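Local atomic coordinates of ORF10 (Moritella marina, PDB entry 6RIW), a protein that probably builds polyunsaturated fatty acids, its ketosynthase and chain length factor forming a condensing didomain within a larger synthase chain. Residues T164-A169 with Q706-V711; V246-P249 with N253-G256; I394-P399 with M412-V417. One frame throughout, in Å; residues are numbered along the deposited sequence.

How the contacts relate
Contact 1 stands apart: its centre is 43 Å from that of contact 2 and 50 Å from that of contact 3, on the other side of the chain's centre. It joins the ketosynthase, the first half of the chain, to the chain length factor, the second. Contacts 2 and 3 lie between its two segments in sequence, one after the other, and both belong to the ketosynthase. Contact 2 lies in the loop between helix 228-237 and strand 259-270, contact 3 between strands 389-390 and 417-418. Their centres are 14 Å apart and they touch, with a probable hydrogen bond from Asn253 to Gln398. Two neighbouring loops are thus fastened within one domain, and two domains to each other.

Contact 1 of 3, residues T164-A169 with Q706-V711; sequences THADNA and QHYGPV
The Tyr708 ring turns its edge to Asp167, whose OD1 lies near the ring plane; carboxylate and ring are nearly coplanar, 14° apart. The phenol OH of Tyr708 donates to Asp167 OD1 at 2.7 Å, using its anti lone pair, away from OD2. Tyr708 CG stands anti to its carbonyl carbon, beside the backbone N (chi1 -59°), which brings the phenol end to Asp167 although CB itself does not point there. The His707 ring is met obliquely by Ala166, with CB 3.5 Å from His707 CD2. That same methyl also packs obliquely on the phenol, 4.1 Å from Tyr708 CZ. The His165 ring takes the N-H of Asp167 in its plane, at 3.0 Å from Asp167 N to His165 ND1, at the start of the 3-10 turn that carries the carboxylate. Since 164-169 belongs to the ketosynthase and 706-711 to the chain length factor, the contact is part of the interface between two thiolase-fold halves, also joined by antiparallel strands 189-193 and 659-663. Arg873 forms a salt bridge with Asp167 OD1 and Tyr82 a hydrogen bond with OD2. His707 ND1 is hydrogen-bonded to Gln956 N, which probably helps to hold the turn of the imidazole against Ala166.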
loop_
_atom_site.group_PDB
_atom_site.type_symbol
_atom_site.label_atom_id
_atom_site.label_comp_id
_atom_site.label_asym_id
_atom_site.label_seq_id
_atom_site.Cartn_x
_atom_site.Cartn_y
_atom_site.Cartn_z
ATOM N N THR A 164 16.067 -9.732 -12.680
ATOM C CA THR A 164 15.041 -9.502 -11.672
ATOM C C THR A 164 13.701 -10.029 -12.162
ATOM O O THR A 164 13.249 -9.665 -13.256
ATOM C CB THR A 164 14.960 -8.002 -11.340
ATOM O OG1 THR A 164 16.242 -7.570 -10.868
ATOM C CG2 THR A 164 13.917 -7.741 -10.269
ATOM N N HIS A 165 13.089 -10.911 -11.363
ATOM C CA HIS A 165 11.780 -11.476 -11.685
ATOM C C HIS A 165 10.707 -10.394 -11.631
ATOM O O HIS A 165 10.640 -9.608 -10.675
ATOM C CB HIS A 165 11.434 -12.591 -10.690
ATOM C CG HIS A 165 10.308 -13.491 -11.121
ATOM N ND1 HIS A 165 8.983 -13.104 -11.073
ATOM C CD2 HIS A 165 10.307 -14.781 -11.548
ATOM C CE1 HIS A 165 8.217 -14.103 -11.483
ATOM N NE2 HIS A 165 8.994 -15.136 -11.770
ATOM N N ALA A 166 9.842 -10.392 -12.647
ATOM C CA ALA A 166 8.768 -9.397 -12.762
ATOM C C ALA A 166 7.896 -9.289 -11.516
ATOM O O ALA A 166 7.349 -8.211 -11.238
ATOM C CB ALA A 166 7.884 -9.741 -13.965
ATOM N N ASP A 167 7.719 -10.379 -10.765
ATOM C CA ASP A 167 6.867 -10.305 -9.571
ATOM C C ASP A 167 7.402 -9.297 -8.550
ATOM O O ASP A 167 6.660 -8.868 -7.663
ATOM C CB ASP A 167 6.737 -11.692 -8.908
ATOM C CG ASP A 167 5.749 -12.635 -9.629
ATOM O OD1 ASP A 167 5.010 -12.201 -10.549
ATOM O OD2 ASP A 167 5.716 -13.839 -9.264
ATOM N N ASN A 168 8.685 -8.927 -8.631
ATOM C CA ASN A 168 9.227 -7.886 -7.775
ATOM C C ASN A 168 8.619 -6.503 -8.036
ATOM O O ASN A 168 8.809 -5.598 -7.221
ATOM C CB ASN A 168 10.744 -7.844 -7.943
ATOM C CG ASN A 168 11.421 -9.017 -7.249
ATOM O OD1 ASN A 168 11.312 -9.160 -6.031
ATOM N ND2 ASN A 168 12.081 -9.884 -8.020
ATOM N N ALA A 169 7.874 -6.317 -9.110
ATOM C CA ALA A 169 7.198 -5.033 -9.281
ATOM C C ALA A 169 5.813 -4.994 -8.632
ATOM O O ALA A 169 5.182 -3.922 -8.601
ATOM C CB ALA A 169 7.067 -4.708 -10.773
ATOM N N GLN A 706 3.342 -6.999 -19.802
ATOM C CA GLN A 706 3.858 -7.826 -20.895
ATOM C C GLN A 706 4.594 -9.062 -20.393
ATOM O O GLN A 706 4.695 -10.051 -21.129
ATOM C CB GLN A 706 4.811 -7.014 -21.782
ATOM C CG GLN A 706 4.107 -6.213 -22.861
ATOM C CD GLN A 706 5.034 -5.954 -24.026
ATOM O OE1 GLN A 706 4.678 -6.227 -25.165
ATOM N NE2 GLN A 706 6.262 -5.466 -23.740
ATOM N N HIS A 707 5.163 -9.014 -19.181
ATOM C CA HIS A 707 5.822 -10.191 -18.619
ATOM C C HIS A 707 4.854 -11.330 -18.331
ATOM O O HIS A 707 5.301 -12.472 -18.222
ATOM C CB HIS A 707 6.580 -9.859 -17.317
ATOM C CG HIS A 707 7.672 -8.853 -17.488
ATOM N ND1 HIS A 707 8.649 -8.980 -18.449
ATOM C CD2 HIS A 707 7.936 -7.693 -16.831
ATOM C CE1 HIS A 707 9.475 -7.948 -18.376
ATOM N NE2 HIS A 707 9.059 -7.144 -17.413
ATOM N N TYR A 708 3.541 -11.059 -18.266
ATOM C CA TYR A 708 2.541 -12.078 -17.954
ATOM C C TYR A 708 1.739 -12.544 -19.157
ATOM O O TYR A 708 1.148 -13.632 -19.103
ATOM C CB TYR A 708 1.587 -11.557 -16.866
ATOM C CG TYR A 708 2.368 -11.209 -15.619
ATOM C CD1 TYR A 708 2.841 -12.207 -14.767
ATOM C CD2 TYR A 708 2.672 -9.887 -15.319
ATOM C CE1 TYR A 708 3.599 -11.883 -13.608
ATOM C CE2 TYR A 708 3.410 -9.554 -14.178
ATOM C CZ TYR A 708 3.874 -10.553 -13.334
ATOM O OH TYR A 708 4.592 -10.178 -12.214
ATOM N N GLY A 709 1.725 -11.771 -20.229
ATOM C CA GLY A 709 1.063 -12.170 -21.450
ATOM C C GLY A 709 1.059 -11.038 -22.459
ATOM O O GLY A 709 1.247 -9.870 -22.104
ATOM N N PRO A 710 0.801 -11.356 -23.733
ATOM C CA PRO A 710 0.889 -10.339 -24.792
ATOM C C PRO A 710 -0.253 -9.330 -24.751
ATOM O O PRO A 710 -1.420 -9.691 -24.560
ATOM C CB PRO A 710 0.835 -11.168 -26.091
ATOM C CG PRO A 710 0.176 -12.461 -25.690
ATOM C CD PRO A 710 0.539 -12.702 -24.250
ATOM N N VAL A 711 0.107 -8.048 -24.968
ATOM C CA VAL A 711 -0.839 -6.940 -25.052
ATOM C C VAL A 711 -1.434 -6.892 -26.452
ATOM O O VAL A 711 -0.831 -7.362 -27.425
ATOM C CB VAL A 711 -0.140 -5.612 -24.686
ATOM C CG1 VAL A 711 0.866 -5.176 -25.762
ATOM C CG2 VAL A 711 -1.158 -4.490 -24.403
#

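Contact 2 of 3, residues V246-P249 with N253-G256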
loop_
_atom_site.group_PDB
_atom_site.type_symbol
_atom_site.label_atom_id
_atom_site.label_comp_id
_atom_site.label_asym_id
_atom_site.label_seq_id
_atom_site.Cartn_x
_atom_site.Cartn_y
_atom_site.Cartn_z
ATOM N N VAL A 246 20.172 14.786 16.820
ATOM C CA VAL A 246 19.636 14.171 18.032
ATOM C C VAL A 246 18.247 13.610 17.722
ATOM O O VAL A 246 17.283 14.366 17.533
ATOM C CB VAL A 246 19.577 15.156 19.210
ATOM C CG1 VAL A 246 18.925 14.502 20.412
ATOM C CG2 VAL A 246 20.984 15.630 19.566
ATOM N N HIS A 247 18.147 12.281 17.703
ATOM C CA HIS A 247 16.877 11.557 17.590
ATOM C C HIS A 247 16.619 10.894 18.940
ATOM O O HIS A 247 17.223 9.868 19.261
ATOM C CB HIS A 247 16.926 10.531 16.456
ATOM C CG HIS A 247 15.905 9.444 16.587
ATOM N ND1 HIS A 247 14.543 9.688 16.569
ATOM C CD2 HIS A 247 16.046 8.108 16.760
ATOM C CE1 HIS A 247 13.892 8.545 16.719
ATOM N NE2 HIS A 247 14.779 7.574 16.843
ATOM N N ALA A 248 15.721 11.478 19.729
ATOM C CA ALA A 248 15.548 11.065 21.123
ATOM C C ALA A 248 14.099 11.255 21.528
ATOM O O ALA A 248 13.719 12.306 22.067
ATOM C CB ALA A 248 16.472 11.850 22.049
ATOM N N PRO A 249 13.258 10.250 21.291
ATOM C CA PRO A 249 11.834 10.377 21.639
ATOM C C PRO A 249 11.657 10.790 23.096
ATOM O O PRO A 249 12.307 10.250 23.991
ATOM C CB PRO A 249 11.277 8.971 21.378
ATOM C CG PRO A 249 12.207 8.394 20.338
ATOM C CD PRO A 249 13.578 8.942 20.690
ATOM N N ASN A 253 15.694 17.849 23.639
ATOM C CA ASN A 253 16.697 18.217 22.642
ATOM C C ASN A 253 16.502 17.514 21.300
ATOM O O ASN A 253 17.232 17.820 20.347
ATOM C CB ASN A 253 18.111 17.912 23.167
ATOM C CG ASN A 253 18.399 18.582 24.505
ATOM O OD1 ASN A 253 18.612 19.794 24.569
ATOM N ND2 ASN A 253 18.409 17.789 25.582
ATOM N N SER A 254 15.553 16.580 21.215
ATOM C CA SER A 254 15.279 15.886 19.962
ATOM C C SER A 254 14.788 16.866 18.906
ATOM O O SER A 254 13.914 17.697 19.168
ATOM C CB SER A 254 14.222 14.797 20.180
ATOM O OG SER A 254 14.139 13.930 19.045
ATOM N N GLN A 255 15.336 16.764 17.696
ATOM C CA GLN A 255 14.879 17.639 16.623
ATOM C C GLN A 255 14.292 16.897 15.425
ATOM O O GLN A 255 14.044 17.524 14.391
ATOM C CB GLN A 255 16.017 18.555 16.178
ATOM C CG GLN A 255 16.347 19.587 17.238
ATOM C CD GLN A 255 17.327 20.629 16.760
ATOM O OE1 GLN A 255 17.954 20.474 15.706
ATOM N NE2 GLN A 255 17.475 21.700 17.539
ATOM N N GLY A 256 14.037 15.600 15.538
ATOM C CA GLY A 256 13.566 14.850 14.392
ATOM C C GLY A 256 13.641 13.362 14.654
ATOM O O GLY A 256 13.896 12.913 15.777
#
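Val246 lays its CG1 methyl over the backbone of 253-254, 3.7 Å from Asn253 O and 3.9 Å from Ser254 CA; the methyl reaches there because it stands anti to its own nitrogen (chi1 176°). Beside it the carbonyl of Val246 accepts the N-H of Gln255, with 3.1 Å between Val246 O and Gln255 N, and the donor sits almost in line with the C=O bond. The tightest side-chain link is made by Ser254, whose OG receives the N-H of Ala248 at 3.0 Å from Ala248 N, nearly straight at 166°. Ser254 OG also bonds Gly334 O, so this buried hydroxyl joins the turn to a second loop. With an alanine at Ser254, the N-H of Ala248 and the carbonyl of Gly334 would probably both lose their mate. His247 presents its ring edge to Gly256, but the bond from ND1 to Gly256 O is weak, at 3.4 Å; one face of the ring is approached, off centre, by CD of Pro249 from its own segment. The stronger partner of this imidazole is Lys363 O, which is bonded to NE2. The folded-back loop contains the Pro-Phe-Asp signature of beta-ketoacyl synthases and leads into strand 259-270. Gly334 and Lys363 belong to the family's Thr-Gly-Thr and Lys-Ser-Asn motifs, which in related enzymes lie in loops close to the active site.

Contact 3 of 3, residues I394-P399 with M412-V417; sequences INLKQP and MPTTTV
Leu396 and Met412 meet with their side chains at about a right angle, and Thr414 crosses Leu396 in the same way, so one leucine branch is met by two residues of 412-417. That branch is CD2: it lies 3.8 Å from Met412 CB and 3.7 Å from Thr414 CG2. The CB of Leu396 already points toward the facing segment. Thr414 answers with its methyl instead of its hydroxyl. Its OG1 lies between the backbone N and the carbonyl carbon (chi1 63°), which leaves CG2 beside the backbone N and facing Leu396; the same methyl is 3.8 Å from Leu396 O.

Met412 makes two separate contacts along its length. Near its root, CB abuts the leucine methyl; beyond CG the chain is extended (chi2 174°), and this carries the sulfur on to the proline, where Met412 SD is 3.8 Å from Pro399 CB. The approach across the segments is therefore apolar, with Leu396 touched by both, Met412 buried and Thr414 exposed. The backbones stay well apart, since even the nearest CA atoms, those of Pro399 and Met412, are 8.1 Å from each other. Polar fixing comes from neighbouring parts: Asp251 OD2 accepts the backbone N-H groups of both Lys397 and Gln398, Gln252 NE2 bonds Pro399 O, and Pro413 pairs with Thr393 through the backbone. Leu396 also touches Phe250 of the adjoining loop.

The two segments are the arms of a long irregular excursion whose base is the short antiparallel pair 389-390 and 417-418. Its first arm follows the Ile-Pro-x-Thr sequence characteristic of the C-terminal half of ketosynthase domains.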
loop_
_atom_site.group_PDB
_atom_site.type_symbol
_atom_site.label_atom_id
_atom_site.label_comp_id
_atom_site.label_asym_id
_atom_site.label_seq_id
_atom_site.Cartn_x
_atom_site.Cartn_y
_atom_site.Cartn_z
ATOM N N ILE A 394 15.688 4.711 25.677
ATOM C CA ILE A 394 17.096 5.095 25.715
ATOM C C ILE A 394 17.270 6.533 25.237
ATOM O O ILE A 394 16.395 7.112 24.588
ATOM C CB ILE A 394 17.963 4.124 24.892
ATOM C CG1 ILE A 394 17.692 4.277 23.398
ATOM C CG2 ILE A 394 17.727 2.691 25.348
ATOM C CD1 ILE A 394 18.725 3.587 22.526
ATOM N N ASN A 395 18.431 7.116 25.574
ATOM C CA ASN A 395 18.864 8.453 25.148
ATOM C C ASN A 395 17.980 9.567 25.682
ATOM O O ASN A 395 17.981 10.685 25.141
ATOM C CB ASN A 395 18.959 8.571 23.624
ATOM C CG ASN A 395 19.954 7.596 23.031
ATOM O OD1 ASN A 395 19.712 7.012 21.969
ATOM N ND2 ASN A 395 21.072 7.396 23.727
ATOM N N LEU A 396 17.225 9.295 26.733
ATOM C CA LEU A 396 16.281 10.257 27.289
ATOM C C LEU A 396 16.929 10.854 28.536
ATOM O O LEU A 396 16.988 10.207 29.581
ATOM C CB LEU A 396 14.961 9.560 27.594
ATOM C CG LEU A 396 13.849 10.346 28.275
ATOM C CD1 LEU A 396 13.342 11.410 27.345
ATOM C CD2 LEU A 396 12.739 9.388 28.681
ATOM N N LYS A 397 17.435 12.082 28.416
ATOM C CA LYS A 397 18.158 12.755 29.498
ATOM C C LYS A 397 17.410 13.940 30.089
ATOM O O LYS A 397 17.451 14.148 31.309
ATOM C CB LYS A 397 19.525 13.246 28.996
ATOM C CG LYS A 397 20.290 12.271 28.109
ATOM C CD LYS A 397 20.729 11.056 28.888
ATOM C CE LYS A 397 21.868 10.325 28.171
ATOM N NZ LYS A 397 22.239 9.081 28.931
ATOM N N GLN A 398 16.755 14.743 29.249
ATOM C CA GLN A 398 15.978 15.903 29.688
ATOM C C GLN A 398 14.574 15.795 29.107
ATOM O O GLN A 398 14.305 16.294 28.006
ATOM C CB GLN A 398 16.660 17.206 29.277
ATOM C CG GLN A 398 17.934 17.486 30.085
ATOM C CD GLN A 398 18.834 18.514 29.431
ATOM O OE1 GLN A 398 18.717 18.792 28.233
ATOM N NE2 GLN A 398 19.754 19.077 30.210
ATOM N N PRO A 399 13.646 15.174 29.833
ATOM C CA PRO A 399 12.337 14.841 29.248
ATOM C C PRO A 399 11.411 16.038 29.072
ATOM O O PRO A 399 11.417 16.988 29.857
ATOM C CB PRO A 399 11.742 13.849 30.255
ATOM C CG PRO A 399 12.884 13.417 31.127
ATOM C CD PRO A 399 13.846 14.554 31.149
ATOM N N MET A 412 8.329 8.407 32.757
ATOM C CA MET A 412 9.089 7.860 31.630
ATOM C C MET A 412 10.306 7.071 32.100
ATOM O O MET A 412 11.387 7.653 32.305
ATOM C CB MET A 412 9.509 8.983 30.684
ATOM C CG MET A 412 8.391 9.962 30.356
ATOM S SD MET A 412 9.000 11.345 29.387
ATOM C CE MET A 412 7.535 12.367 29.245
ATOM N N PRO A 413 10.196 5.754 32.241
ATOM C CA PRO A 413 11.344 4.946 32.681
ATOM C C PRO A 413 12.535 5.091 31.747
ATOM O O PRO A 413 12.409 4.987 30.524
ATOM C CB PRO A 413 10.797 3.512 32.667
ATOM C CG PRO A 413 9.318 3.654 32.687
ATOM C CD PRO A 413 8.992 4.940 32.005
ATOM N N THR A 414 13.702 5.340 32.345
ATOM C CA THR A 414 14.982 5.400 31.651
ATOM C C THR A 414 15.909 4.280 32.103
ATOM O O THR A 414 17.086 4.253 31.729
ATOM C CB THR A 414 15.624 6.767 31.879
ATOM O OG1 THR A 414 15.895 6.923 33.280
ATOM C CG2 THR A 414 14.675 7.871 31.423
ATOM N N THR A 415 15.385 3.351 32.894
ATOM C CA THR A 415 16.015 2.080 33.204
ATOM C C THR A 415 14.916 1.030 33.220
ATOM O O THR A 415 13.727 1.357 33.185
ATOM C CB THR A 415 16.736 2.129 34.558
ATOM O OG1 THR A 415 17.524 0.944 34.728
ATOM C CG2 THR A 415 15.719 2.227 35.684
ATOM N N THR A 416 15.308 -0.240 33.302
ATOM C CA THR A 416 14.320 -1.294 33.489
ATOM C C THR A 416 13.661 -1.125 34.853
ATOM O O THR A 416 14.349 -0.961 35.866
ATOM C CB THR A 416 14.969 -2.673 33.392
ATOM O OG1 THR A 416 15.633 -2.811 32.129
ATOM C CG2 THR A 416 13.905 -3.772 33.526
ATOM N N VAL A 417 12.326 -1.146 34.885
ATOM C CA VAL A 417 11.586 -1.000 36.129
ATOM C C VAL A 417 10.606 -2.153 36.275
ATOM O O VAL A 417 10.200 -2.798 35.301
ATOM C CB VAL A 417 10.835 0.346 36.232
ATOM C CG1 VAL A 417 11.777 1.515 35.973
ATOM C CG2 VAL A 417 9.656 0.367 35.265
#